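Local coordinates for hydrogenase expression/formation protein HypE (Desulfovibrio vulgaris subsp. vulgaris, PDB 2Z1U) that probably uses ATP to dehydrate a thiocarboxamide on its own C-terminus to the thiocyanate that supplies cyanide for [NiFe] hydrogenases, at the interface of chains A and B. Numbering follows the deposited sequence. Chains: chain A/B, Hydrogenase expression/formation protein HypE.

Contact 1: the interface of chains A and B. Residues chain A 10, 133-134, 137; chain B 59, 340-341.
A:Pro134 continues the extended backbone of strand 124-133, which ends at A:Val133, and meets B:Arg341, whose own backbone turns into the left-handed region (phi 53°). B:Pro340 and B:Arg341 begin the C-terminal PRIC motif of the HypE family, the tail that carries the reactive cysteine. The aliphatic part of B:Arg341 lies against both A:Pro134 and A:Val133. The CD methylene of B:Arg341 packs 3.6 Å from CD of the A:Pro134 ring. CG of B:Arg341 lies 3.9 Å from CG1 of A:Val133. CG of B:Arg341 stands beside the backbone N, and a bend at chi3 (70°) turns the head group towards B:Thr59. There NE of B:Arg341 bonds to the backbone O of B:Thr59 at 2.8 Å, in the carbonyl plane. The oxygen also lies nearly in the guanidinium plane, so this bond should limit rotation of the head group. NH1 of B:Arg341 comes to 3.8 Å from the methyl CB of A:Ala137. The two prolines cross at about a right angle. CB of B:Pro340 touches CG of A:Pro134 at 3.8 Å. CD1 of A:Leu10 flanks CB of B:Pro340 more distantly, at 4.3 Å. On the other side of the arginine chain, methyl CG2 of B:Thr59 meets the same CG1 of A:Val133 at 3.9 Å.

Contact 2: the interface of chains A and B. Residues chain A 13, 129-131; chain B 56-57, 223, 343.
A:Asp129, A:Lys131 and B:Arg223 form a polar part of the two-fold HypE homodimer interface, where residues of both chains build a composite ATP and magnesium site. B:Arg223 approaches A:Gly13 side-on with two nitrogens. NH2 of B:Arg223 bonds to A:Gly13 O at 2.8 Å, and NE of B:Arg223 reaches the same atom at 3.3 Å. Both donors come from one face of that carbonyl, above its plane. NH2 of B:Arg223 also bonds to A:Thr130 O at 2.7 Å, here in the carbonyl plane. Bends at chi2 and chi3 bring the guanidinium to this position. CD of A:Lys131 lies over the centre of one guanidinium face, 3.5 Å from CZ of B:Arg223.

NZ of A:Lys131 bonds to B:Ser57 O at 2.9 Å and to the syn side of A:Asp129 OD2 at 2.8 Å. That carboxylate oxygen also receives B:Ser57 N, which arrives from above the carboxylate plane in a nearly straight bond (172° at H). Water 1 joins the same oxygen to B:Ser57 OG. A:Asp129 holds CG anti to its own backbone nitrogen (chi1 -173°), and the carboxylate faces B:Asp56. OD1 of A:Asp129 lies 2.8 Å from OD1 of B:Asp56, with the carboxylate planes 73° apart. Both aspartates can bind magnesium in HypE. A:Lys131 bridges to both aspartates and B:Arg223 to A:Asp129, which may offset the close approach of the two carboxylates. SG of the C-terminal B:Cys343 packs against CE of A:Lys131.

In the fold, strand 124-133 of chain A faces strand 50-58 of chain B, while B:Arg223 comes from the loop between strand 217-219 and helix 225-237.

Contact 1: the interface of chains A and B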
# COMPACT_ATOMS: atom_id res chain seq x y z
N LEU A 10 2.77 4.42 21.87
CA LEU A 10 3.64 4.94 20.81
C LEU A 10 4.82 4.01 20.54
O LEU A 10 5.22 3.84 19.40
CB LEU A 10 4.15 6.34 21.15
CG LEU A 10 3.36 7.53 20.59
CD1 LEU A 10 4.12 8.83 20.88
CD2 LEU A 10 3.08 7.39 19.08
N VAL A 133 0.91 6.55 15.11
CA VAL A 133 1.01 8.02 15.22
C VAL A 133 0.45 8.52 16.57
O VAL A 133 -0.39 7.84 17.16
CB VAL A 133 0.32 8.72 14.00
CG1 VAL A 133 1.07 8.43 12.72
CG2 VAL A 133 -1.15 8.29 13.89
N PRO A 134 0.94 9.68 17.07
CA PRO A 134 0.44 10.23 18.35
C PRO A 134 -1.08 10.43 18.40
O PRO A 134 -1.71 10.55 17.36
CB PRO A 134 1.16 11.58 18.45
CG PRO A 134 2.42 11.40 17.65
CD PRO A 134 2.01 10.53 16.49
N ALA A 137 -3.58 12.24 15.71
CA ALA A 137 -2.98 12.32 14.38
C ALA A 137 -3.74 11.50 13.34
O ALA A 137 -3.63 11.76 12.13
CB ALA A 137 -1.51 11.95 14.42
N THR B 59 4.46 8.94 7.30
CA THR B 59 3.68 9.71 8.27
C THR B 59 4.51 10.90 8.77
O THR B 59 4.22 11.46 9.83
CB THR B 59 3.25 8.84 9.49
OG1 THR B 59 4.40 8.26 10.08
CG2 THR B 59 2.29 7.72 9.08
N PRO B 340 8.41 10.25 17.44
CA PRO B 340 7.27 9.92 16.59
C PRO B 340 7.33 10.58 15.22
O PRO B 340 7.90 11.68 15.07
CB PRO B 340 6.06 10.44 17.38
CG PRO B 340 6.60 11.54 18.22
CD PRO B 340 8.09 11.32 18.40
N ARG B 341 6.78 9.89 14.22
CA ARG B 341 6.58 10.46 12.90
C ARG B 341 7.86 11.06 12.29
O ARG B 341 7.83 12.11 11.64
CB ARG B 341 5.43 11.47 12.96
CG ARG B 341 4.09 10.80 13.22
CD ARG B 341 2.96 11.80 13.26
NE ARG B 341 2.69 12.35 11.94
CZ ARG B 341 1.88 13.38 11.71
NH1 ARG B 341 1.27 14.00 12.73
NH2 ARG B 341 1.70 13.80 10.47

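Contact 2: the interface of chains A and B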
# COMPACT_ATOMS: atom_id res chain seq x y z
N GLY A 13 5.34 1.82 17.49
CA GLY A 13 5.66 2.43 16.19
C GLY A 13 7.08 2.97 16.06
O GLY A 13 7.43 3.57 15.03
N ASP A 129 3.64 -3.27 7.00
CA ASP A 129 4.20 -2.12 7.69
C ASP A 129 3.24 -1.73 8.79
O ASP A 129 2.04 -1.92 8.65
CB ASP A 129 4.39 -0.95 6.72
CG ASP A 129 5.12 0.22 7.36
OD1 ASP A 129 6.24 0.00 7.89
OD2 ASP A 129 4.60 1.35 7.32
N THR A 130 3.78 -1.14 9.85
CA THR A 130 3.01 -0.74 11.01
C THR A 130 3.56 0.60 11.48
O THR A 130 4.70 0.70 11.96
CB THR A 130 3.12 -1.78 12.16
OG1 THR A 130 2.87 -3.10 11.64
CG2 THR A 130 2.11 -1.46 13.29
N LYS A 131 2.74 1.63 11.32
CA LYS A 131 3.07 2.97 11.79
C LYS A 131 2.07 3.29 12.90
O LYS A 131 0.87 3.08 12.74
CB LYS A 131 2.99 4.00 10.64
CG LYS A 131 4.07 3.91 9.51
CD LYS A 131 5.52 3.96 10.07
CE LYS A 131 6.62 4.17 9.04
NZ LYS A 131 6.73 3.13 7.95
N ASP B 56 5.24 0.35 2.57
CA ASP B 56 5.50 1.23 3.70
C ASP B 56 4.54 2.40 3.67
O ASP B 56 4.25 2.93 2.60
CB ASP B 56 6.96 1.76 3.68
CG ASP B 56 7.91 0.86 4.43
OD1 ASP B 56 7.75 0.77 5.66
OD2 ASP B 56 8.83 0.26 3.82
N SER B 57 4.04 2.79 4.84
CA SER B 57 3.28 4.03 4.93
C SER B 57 4.21 5.11 5.46
O SER B 57 5.12 4.82 6.23
CB SER B 57 2.08 3.92 5.86
OG SER B 57 1.18 2.92 5.44
N ARG B 223 13.76 3.33 10.94
CA ARG B 223 13.34 3.49 12.33
C ARG B 223 14.21 2.66 13.23
O ARG B 223 14.46 1.49 12.95
CB ARG B 223 11.87 3.11 12.55
CG ARG B 223 10.92 4.13 12.00
CD ARG B 223 9.85 3.39 11.20
NE ARG B 223 8.77 3.04 12.08
CZ ARG B 223 7.88 2.07 11.89
NH1 ARG B 223 7.91 1.25 10.85
NH2 ARG B 223 6.97 1.91 12.82
N CYS B 343 9.37 9.46 10.01
CA CYS B 343 9.12 9.10 8.61
C CYS B 343 7.65 8.73 8.47
O CYS B 343 6.88 8.73 9.46
CB CYS B 343 9.99 7.93 8.16
SG CYS B 343 9.76 6.43 9.15
OXT CYS B 343 7.23 8.44 7.36
O HOH W 1 1.85 1.17 7.36

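The C-alpha centres of contact 1 and contact 2 are about 9 Å apart, so they form one continuous stretch of the dimer interface. Strand 124-133 and the 3-10 helix 10-13 of chain A supply residues to both. In chain B, strand 50-58 leads from contact 2 towards the threonine of contact 1, and the C-terminal tail spans both. Contact 1 packs the start of that tail, and contact 2 places its last cysteine beside nucleotide-binding residues. The dimer thus probably sets the reactive tail relative to the ATP site. Two-fold symmetry repeats the arrangement with the chains exchanged.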